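Local atomic coordinates of alpha-/beta-galactoside alpha-2,3-sialyltransferase (Photobacterium phosphoreum, PDB entry 2ZWI), a protein that probably transfers sialic acid from a CMP-linked donor to galactosides through alpha-2,3 linkages, and binds cytidine monophosphate and a zinc ion. Residues 88-93 and 144-149; 150-153 and 158-161; 140-145 and 163-168. All coordinates share one frame; numbering follows the deposited sequence.

Contact 1. Residues 88-93 and 144-149; sequences DVVNII and SSINGT
V90 and I93, one helical turn apart on helix 86-98, meet S145 and I146 near the end of helix 128-147, and the touching groups are almost all hydrocarbon. The CG2 methyl of I93 settles against the branched body of I146, lying 3.8 Å from I146 CD1 and 3.9 Å from I146 CG2. V90 works through one methyl alone: its CG1 reaches S145 CB at 3.8 Å and continues to I146 CG1 at 4.1 Å. A chi1 of 170° swings that methyl beside the V90 carbonyl carbon and out to the partner helix. The backbones come closest at V90 and I146, whose CA atoms are 5.8 Å apart.

A second shell holds these groups in place. I93 also rests on I79, I105 and L107 of the sheet, while F162 packs against V90 and F152 against S145. Just beyond I146 the helix stops in a Schellman motif, with G148 at positive phi as its C-prime residue. S144 O is gripped there by three donors: G148 N, T149 N at 2.8 Å and T149 OG1 at 3.0 Å, the hydroxyl standing 28° off the carbonyl plane.

The hydroxyl of S145 is engaged with Q150 NE2, and no hydrogen bond crosses between the helices. Shape and burial of hydrocarbon, more than polar pairing, therefore set how these two segments fit.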
loop_
_atom_site.group_PDB
_atom_site.type_symbol
_atom_site.label_atom_id
_atom_site.label_comp_id
_atom_site.label_asym_id
_atom_site.label_seq_id
_atom_site.Cartn_x
_atom_site.Cartn_y
_atom_site.Cartn_z
ATOM N N ASP A 88 -15.010 -0.057 4.892
ATOM C CA ASP A 88 -15.621 0.666 3.784
ATOM C C ASP A 88 -16.290 -0.293 2.800
ATOM O O ASP A 88 -17.402 -0.035 2.360
ATOM C CB ASP A 88 -14.605 1.563 3.075
ATOM C CG ASP A 88 -14.078 2.672 3.972
ATOM O OD1 ASP A 88 -12.932 3.093 3.754
ATOM O OD2 ASP A 88 -14.800 3.128 4.888
ATOM N N VAL A 89 -15.638 -1.407 2.465
ATOM C CA VAL A 89 -16.305 -2.384 1.588
ATOM C C VAL A 89 -17.464 -3.123 2.288
ATOM O O VAL A 89 -18.472 -3.405 1.654
ATOM C CB VAL A 89 -15.331 -3.289 0.699
ATOM C CG1 VAL A 89 -13.856 -2.981 0.915
ATOM C CG2 VAL A 89 -15.663 -4.779 0.763
ATOM N N VAL A 90 -17.346 -3.372 3.592
ATOM C CA VAL A 90 -18.479 -3.894 4.386
ATOM C C VAL A 90 -19.758 -3.056 4.188
ATOM O O VAL A 90 -20.840 -3.597 3.923
ATOM C CB VAL A 90 -18.141 -3.978 5.909
ATOM C CG1 VAL A 90 -19.398 -4.284 6.732
ATOM C CG2 VAL A 90 -17.072 -5.039 6.171
ATOM N N ASN A 91 -19.627 -1.737 4.304
ATOM C CA ASN A 91 -20.769 -0.839 4.158
ATOM C C ASN A 91 -21.320 -0.775 2.726
ATOM O O ASN A 91 -22.516 -0.570 2.527
ATOM C CB ASN A 91 -20.419 0.554 4.683
ATOM C CG ASN A 91 -20.569 0.654 6.189
ATOM O OD1 ASN A 91 -21.675 0.868 6.698
ATOM N ND2 ASN A 91 -19.460 0.491 6.917
ATOM N N ILE A 92 -20.442 -0.963 1.740
ATOM C CA ILE A 92 -20.877 -1.093 0.354
ATOM C C ILE A 92 -21.635 -2.415 0.156
ATOM O O ILE A 92 -22.729 -2.422 -0.419
ATOM C CB ILE A 92 -19.696 -0.914 -0.654
ATOM C CG1 ILE A 92 -19.147 0.519 -0.579
ATOM C CG2 ILE A 92 -20.158 -1.234 -2.096
ATOM C CD1 ILE A 92 -17.680 0.700 -1.065
ATOM N N ILE A 93 -21.083 -3.521 0.662
ATOM C CA ILE A 93 -21.776 -4.822 0.603
ATOM C C ILE A 93 -23.152 -4.779 1.291
ATOM O O ILE A 93 -24.154 -5.253 0.741
ATOM C CB ILE A 93 -20.937 -5.982 1.213
ATOM C CG1 ILE A 93 -19.624 -6.200 0.436
ATOM C CG2 ILE A 93 -21.751 -7.271 1.217
ATOM C CD1 ILE A 93 -18.608 -7.147 1.151
ATOM N N SER A 144 -22.252 -10.613 10.450
ATOM C CA SER A 144 -22.945 -9.733 11.407
ATOM C C SER A 144 -22.766 -8.246 11.103
ATOM O O SER A 144 -23.711 -7.468 11.239
ATOM C CB SER A 144 -22.497 -9.998 12.844
ATOM O OG SER A 144 -22.715 -11.340 13.214
ATOM N N SER A 145 -21.552 -7.863 10.715
ATOM C CA SER A 145 -21.256 -6.510 10.231
ATOM C C SER A 145 -22.045 -6.143 8.981
ATOM O O SER A 145 -22.530 -5.017 8.860
ATOM C CB SER A 145 -19.763 -6.358 9.938
ATOM O OG SER A 145 -19.027 -6.362 11.145
ATOM N N ILE A 146 -22.152 -7.095 8.054
ATOM C CA ILE A 146 -22.880 -6.887 6.800
ATOM C C ILE A 146 -24.392 -6.840 7.048
ATOM O O ILE A 146 -25.109 -6.062 6.421
ATOM C CB ILE A 146 -22.524 -7.972 5.753
ATOM C CG1 ILE A 146 -21.084 -7.773 5.248
ATOM C CG2 ILE A 146 -23.542 -7.979 4.609
ATOM C CD1 ILE A 146 -20.528 -8.958 4.452
ATOM N N ASN A 147 -24.855 -7.677 7.972
ATOM C CA ASN A 147 -26.246 -7.681 8.417
ATOM C C ASN A 147 -26.600 -6.427 9.200
ATOM O O ASN A 147 -27.755 -6.004 9.204
ATOM C CB ASN A 147 -26.536 -8.919 9.281
ATOM C CG ASN A 147 -26.502 -10.211 8.485
ATOM O OD1 ASN A 147 -26.349 -11.293 9.051
ATOM N ND2 ASN A 147 -26.643 -10.106 7.168
ATOM N N GLY A 148 -25.607 -5.859 9.885
ATOM C CA GLY A 148 -25.775 -4.605 10.627
ATOM C C GLY A 148 -26.029 -4.796 12.109
ATOM O O GLY A 148 -26.606 -3.931 12.761
ATOM N N THR A 149 -25.574 -5.920 12.653
ATOM C CA THR A 149 -25.878 -6.279 14.038
ATOM C C THR A 149 -24.711 -6.021 14.993
ATOM O O THR A 149 -24.882 -6.010 16.225
ATOM C CB THR A 149 -26.336 -7.742 14.133
ATOM O OG1 THR A 149 -25.427 -8.576 13.402
ATOM C CG2 THR A 149 -27.748 -7.905 13.552
#

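Contact 2. Residues 150-153 and 158-161; sequences QPFD and NIYG
F152 and D153, in the loop between helix 128-147 and helix 156-159, meet N158 and I159 of the latter, in the first of the two parallel-sheet halves of this GT-B enzyme. Two kinds of interaction close the contact.

The first is apolar. The far end of the F152 ring is directed at the short helix. I159 CG2 approaches the ring edge near its plane, 3.9 Å from F152 CE2, whereas N158 CB comes in obliquely, 3.8 Å from F152 CZ. I159 can offer this methyl because chi1 of 69° sends the longer CG1 branch between its backbone N and carbonyl carbon, leading the end of the chain away from the phenyl group. Farther out, A86, V87 and V90 of helix 86-98 pack on the same phenylalanine, so the ring wedges the loop against helix 86-98.

The second is polar. N158 slides past F152 in the opposite direction, its amide plane 38° from the ring, and binds the backbone beyond it. Its amide oxygen OD1 accepts from N141 ND2 of helix 128-147, so both ends of this buried group are engaged and its rotation is fixed. Across the contact, N158 ND2 donates to D153 O at 2.8 Å, nearly straight at 161°, meeting an oxygen lone pair in the carbonyl plane.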
loop_
_atom_site.group_PDB
_atom_site.type_symbol
_atom_site.label_atom_id
_atom_site.label_comp_id
_atom_site.label_asym_id
_atom_site.label_seq_id
_atom_site.Cartn_x
_atom_site.Cartn_y
_atom_site.Cartn_z
ATOM N N GLN A 150 -23.533 -5.793 14.412
ATOM C CA GLN A 150 -22.297 -5.579 15.162
ATOM C C GLN A 150 -21.376 -4.637 14.371
ATOM O O GLN A 150 -21.435 -4.607 13.135
ATOM C CB GLN A 150 -21.582 -6.916 15.412
ATOM C CG GLN A 150 -20.901 -7.498 14.156
ATOM C CD GLN A 150 -19.758 -8.450 14.458
ATOM O OE1 GLN A 150 -19.897 -9.370 15.266
ATOM N NE2 GLN A 150 -18.616 -8.238 13.791
ATOM N N PRO A 151 -20.517 -3.873 15.071
ATOM C CA PRO A 151 -19.543 -3.064 14.333
ATOM C C PRO A 151 -18.439 -3.956 13.743
ATOM O O PRO A 151 -18.277 -5.103 14.166
ATOM C CB PRO A 151 -18.978 -2.135 15.417
ATOM C CG PRO A 151 -19.086 -2.940 16.671
ATOM C CD PRO A 151 -20.364 -3.726 16.534
ATOM N N PHE A 152 -17.694 -3.439 12.773
ATOM C CA PHE A 152 -16.641 -4.228 12.144
ATOM C C PHE A 152 -15.282 -3.988 12.798
ATOM O O PHE A 152 -14.752 -2.873 12.771
ATOM C CB PHE A 152 -16.580 -3.988 10.627
ATOM C CG PHE A 152 -15.541 -4.834 9.926
ATOM C CD1 PHE A 152 -15.804 -6.170 9.619
ATOM C CD2 PHE A 152 -14.291 -4.302 9.605
ATOM C CE1 PHE A 152 -14.844 -6.962 8.982
ATOM C CE2 PHE A 152 -13.329 -5.081 8.979
ATOM C CZ PHE A 152 -13.607 -6.417 8.670
ATOM N N ASP A 153 -14.730 -5.047 13.380
ATOM C CA ASP A 153 -13.386 -5.019 13.953
ATOM C C ASP A 153 -12.373 -5.439 12.889
ATOM O O ASP A 153 -12.442 -6.553 12.378
ATOM C CB ASP A 153 -13.300 -5.959 15.158
ATOM C CG ASP A 153 -11.958 -5.873 15.869
ATOM O OD1 ASP A 153 -11.546 -6.882 16.489
ATOM O OD2 ASP A 153 -11.314 -4.797 15.802
ATOM N N ASN A 158 -10.556 -11.123 10.424
ATOM C CA ASN A 158 -11.711 -10.504 9.762
ATOM C C ASN A 158 -11.380 -9.920 8.406
ATOM O O ASN A 158 -12.024 -10.256 7.409
ATOM C CB ASN A 158 -12.336 -9.418 10.655
ATOM C CG ASN A 158 -13.115 -10.003 11.824
ATOM O OD1 ASN A 158 -13.319 -11.208 11.901
ATOM N ND2 ASN A 158 -13.564 -9.142 12.731
ATOM N N ILE A 159 -10.372 -9.051 8.370
ATOM C CA ILE A 159 -9.983 -8.388 7.118
ATOM C C ILE A 159 -9.479 -9.384 6.069
ATOM O O ILE A 159 -9.739 -9.199 4.889
ATOM C CB ILE A 159 -9.015 -7.194 7.342
ATOM C CG1 ILE A 159 -7.627 -7.661 7.809
ATOM C CG2 ILE A 159 -9.624 -6.209 8.340
ATOM C CD1 ILE A 159 -6.627 -6.527 8.019
ATOM N N TYR A 160 -8.808 -10.455 6.504
ATOM C CA TYR A 160 -8.416 -11.521 5.575
ATOM C C TYR A 160 -9.421 -12.687 5.487
ATOM O O TYR A 160 -9.089 -13.771 4.975
ATOM C CB TYR A 160 -6.990 -12.025 5.869
ATOM C CG TYR A 160 -5.892 -11.050 5.480
ATOM C CD1 TYR A 160 -5.616 -10.783 4.137
ATOM C CD2 TYR A 160 -5.123 -10.406 6.449
ATOM C CE1 TYR A 160 -4.606 -9.883 3.764
ATOM C CE2 TYR A 160 -4.100 -9.519 6.092
ATOM C CZ TYR A 160 -3.849 -9.261 4.742
ATOM O OH TYR A 160 -2.850 -8.381 4.376
ATOM N N GLY A 161 -10.654 -12.466 5.953
ATOM C CA GLY A 161 -11.613 -13.561 6.080
ATOM C C GLY A 161 -12.814 -13.529 5.149
ATOM O O GLY A 161 -13.741 -14.330 5.317
#

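Contact 3. Residues 140-145 and 163-168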
loop_
_atom_site.group_PDB
_atom_site.type_symbol
_atom_site.label_atom_id
_atom_site.label_comp_id
_atom_site.label_asym_id
_atom_site.label_seq_id
_atom_site.Cartn_x
_atom_site.Cartn_y
_atom_site.Cartn_z
ATOM N N ASP A 140 -18.804 -15.368 10.891
ATOM C CA ASP A 140 -19.935 -14.765 11.619
ATOM C C ASP A 140 -19.727 -13.295 11.967
ATOM O O ASP A 140 -20.681 -12.521 11.922
ATOM C CB ASP A 140 -20.265 -15.552 12.903
ATOM C CG ASP A 140 -21.159 -16.764 12.654
ATOM O OD1 ASP A 140 -21.835 -16.839 11.597
ATOM O OD2 ASP A 140 -21.201 -17.651 13.540
ATOM N N ASN A 141 -18.495 -12.925 12.334
ATOM C CA ASN A 141 -18.118 -11.522 12.575
ATOM C C ASN A 141 -18.444 -10.657 11.361
ATOM O O ASN A 141 -19.077 -9.603 11.475
ATOM C CB ASN A 141 -16.600 -11.370 12.811
ATOM C CG ASN A 141 -16.127 -11.880 14.163
ATOM O OD1 ASN A 141 -16.914 -12.126 15.090
ATOM N ND2 ASN A 141 -14.794 -12.025 14.284
ATOM N N ILE A 142 -17.972 -11.108 10.199
ATOM C CA ILE A 142 -18.128 -10.367 8.943
ATOM C C ILE A 142 -19.597 -10.315 8.518
ATOM O O ILE A 142 -20.104 -9.263 8.141
ATOM C CB ILE A 142 -17.267 -10.995 7.810
ATOM C CG1 ILE A 142 -15.773 -10.927 8.160
ATOM C CG2 ILE A 142 -17.560 -10.331 6.444
ATOM C CD1 ILE A 142 -14.954 -11.953 7.431
ATOM N N GLN A 143 -20.275 -11.457 8.583
ATOM C CA GLN A 143 -21.685 -11.513 8.240
ATOM C C GLN A 143 -22.522 -10.600 9.142
ATOM O O GLN A 143 -23.379 -9.877 8.642
ATOM C CB GLN A 143 -22.203 -12.955 8.243
ATOM C CG GLN A 143 -23.600 -13.122 7.634
ATOM C CD GLN A 143 -23.666 -12.745 6.157
ATOM O OE1 GLN A 143 -22.983 -13.336 5.315
ATOM N NE2 GLN A 143 -24.508 -11.771 5.834
ATOM N N SER A 144 -22.252 -10.613 10.450
ATOM C CA SER A 144 -22.945 -9.733 11.407
ATOM C C SER A 144 -22.766 -8.246 11.103
ATOM O O SER A 144 -23.711 -7.468 11.239
ATOM C CB SER A 144 -22.497 -9.998 12.844
ATOM O OG SER A 144 -22.715 -11.340 13.214
ATOM N N SER A 145 -21.552 -7.863 10.715
ATOM C CA SER A 145 -21.256 -6.510 10.231
ATOM C C SER A 145 -22.045 -6.143 8.981
ATOM O O SER A 145 -22.530 -5.017 8.860
ATOM C CB SER A 145 -19.763 -6.358 9.938
ATOM O OG SER A 145 -19.027 -6.362 11.145
ATOM N N SER A 163 -13.099 -14.216 1.844
ATOM C CA SER A 163 -13.251 -15.294 0.840
ATOM C C SER A 163 -14.168 -16.440 1.325
ATOM O O SER A 163 -14.617 -17.273 0.524
ATOM C CB SER A 163 -11.894 -15.817 0.357
ATOM O OG SER A 163 -11.310 -16.710 1.299
ATOM N N GLN A 164 -14.445 -16.465 2.632
ATOM C CA GLN A 164 -15.453 -17.364 3.200
ATOM C C GLN A 164 -16.871 -16.989 2.762
ATOM O O GLN A 164 -17.772 -17.824 2.789
ATOM C CB GLN A 164 -15.365 -17.364 4.736
ATOM C CG GLN A 164 -14.033 -17.880 5.280
ATOM C CD GLN A 164 -13.856 -17.645 6.778
ATOM O OE1 GLN A 164 -13.828 -18.594 7.561
ATOM N NE2 GLN A 164 -13.731 -16.380 7.182
ATOM N N LEU A 165 -17.063 -15.734 2.357
ATOM C CA LEU A 165 -18.400 -15.215 2.051
ATOM C C LEU A 165 -18.629 -14.882 0.586
ATOM O O LEU A 165 -19.747 -15.045 0.083
ATOM C CB LEU A 165 -18.706 -13.968 2.888
ATOM C CG LEU A 165 -19.051 -14.058 4.379
ATOM C CD1 LEU A 165 -20.149 -15.080 4.627
ATOM C CD2 LEU A 165 -17.829 -14.371 5.199
ATOM N N TYR A 166 -17.587 -14.376 -0.077
ATOM C CA TYR A 166 -17.678 -13.906 -1.453
ATOM C C TYR A 166 -16.428 -14.319 -2.233
ATOM O O TYR A 166 -15.369 -14.529 -1.631
ATOM C CB TYR A 166 -17.804 -12.367 -1.492
ATOM C CG TYR A 166 -19.008 -11.828 -0.742
ATOM C CD1 TYR A 166 -18.916 -11.486 0.605
ATOM C CD2 TYR A 166 -20.237 -11.672 -1.384
ATOM C CE1 TYR A 166 -20.025 -10.998 1.303
ATOM C CE2 TYR A 166 -21.359 -11.188 -0.696
ATOM C CZ TYR A 166 -21.237 -10.854 0.647
ATOM O OH TYR A 166 -22.327 -10.379 1.333
ATOM N N PRO A 167 -16.546 -14.437 -3.572
ATOM C CA PRO A 167 -15.336 -14.536 -4.393
ATOM C C PRO A 167 -14.450 -13.324 -4.095
ATOM O O PRO A 167 -14.874 -12.177 -4.298
ATOM C CB PRO A 167 -15.867 -14.485 -5.828
ATOM C CG PRO A 167 -17.281 -15.002 -5.723
ATOM C CD PRO A 167 -17.779 -14.485 -4.390
ATOM N N THR A 168 -13.254 -13.595 -3.564
ATOM C CA THR A 168 -12.355 -12.559 -3.045
ATOM C C THR A 168 -10.921 -12.822 -3.492
ATOM O O THR A 168 -10.432 -13.961 -3.429
ATOM C CB THR A 168 -12.367 -12.516 -1.498
ATOM O OG1 THR A 168 -13.688 -12.266 -1.031
ATOM C CG2 THR A 168 -11.469 -11.435 -0.963
#
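Two torsions in Q143 bring its amide to L165: chi1 of -169° carries CG beside the carbonyl carbon, and a bend at chi2 (63°) folds the chain over so that OE1 ends 3.4 Å from L165 CD1. L165 answers from the loop with chi1 of -75°, which sets CG beside its own backbone N and opens the isobutyl fork to the helix. The two methyls then take different partners. CD1 is the methyl that meets the glutamine oxygen, while CD2 reaches I142 CG2 at 4.2 Å. The leucine is thus shared between a buried isoleucine and the amide oxygen of a partly exposed glutamine, and the Q143 and L165 side chains pass each other at a slant. No hydrogen bond spans the gap; toward this loop the Q143 oxygen meets the branched hydrocarbon end of L165 in van der Waals contact.

Each segment carries its own internal polar ties. On the helix, D140 O receives S144 N at 2.9 Å and S144 OG at 2.7 Å, from opposite faces of its carbonyl plane. In the loop, T168 OG1 donates to Y166 O at 2.9 Å from above the carbonyl plane, at the point where strand 168-172 begins.

Around this core, K139 also packs on L165 and F162 on I142. Q164 NE2 bonds to S138 OG of helix 128-147 and to G161 O. Y166 stretches across I146 and I93 to hydrogen-bond E97, joining helices 128-147 and 86-98, and P167 pairs by backbone with L107 of strand 104-110.

The three contacts form one cluster on a single side of the chain's centre, their centres 8 to 9 Å apart. Helix 128-147 serves contacts 1 and 3 directly, sharing S144 and S145, and contact 2 follows it along the chain. Contact 1 ends at residue 149, just before contact 2 opens, while contact 3 spans contact 2 in sequence, from helix to strand 168-172. S144 packs on Q150, joining contact 2 to the helix end. Together they pack the connection running from helix 128-147 back into the seven-stranded parallel sheet, beside helix 86-98. All lie away from the zinc and CMP sites, consistent with structural packing.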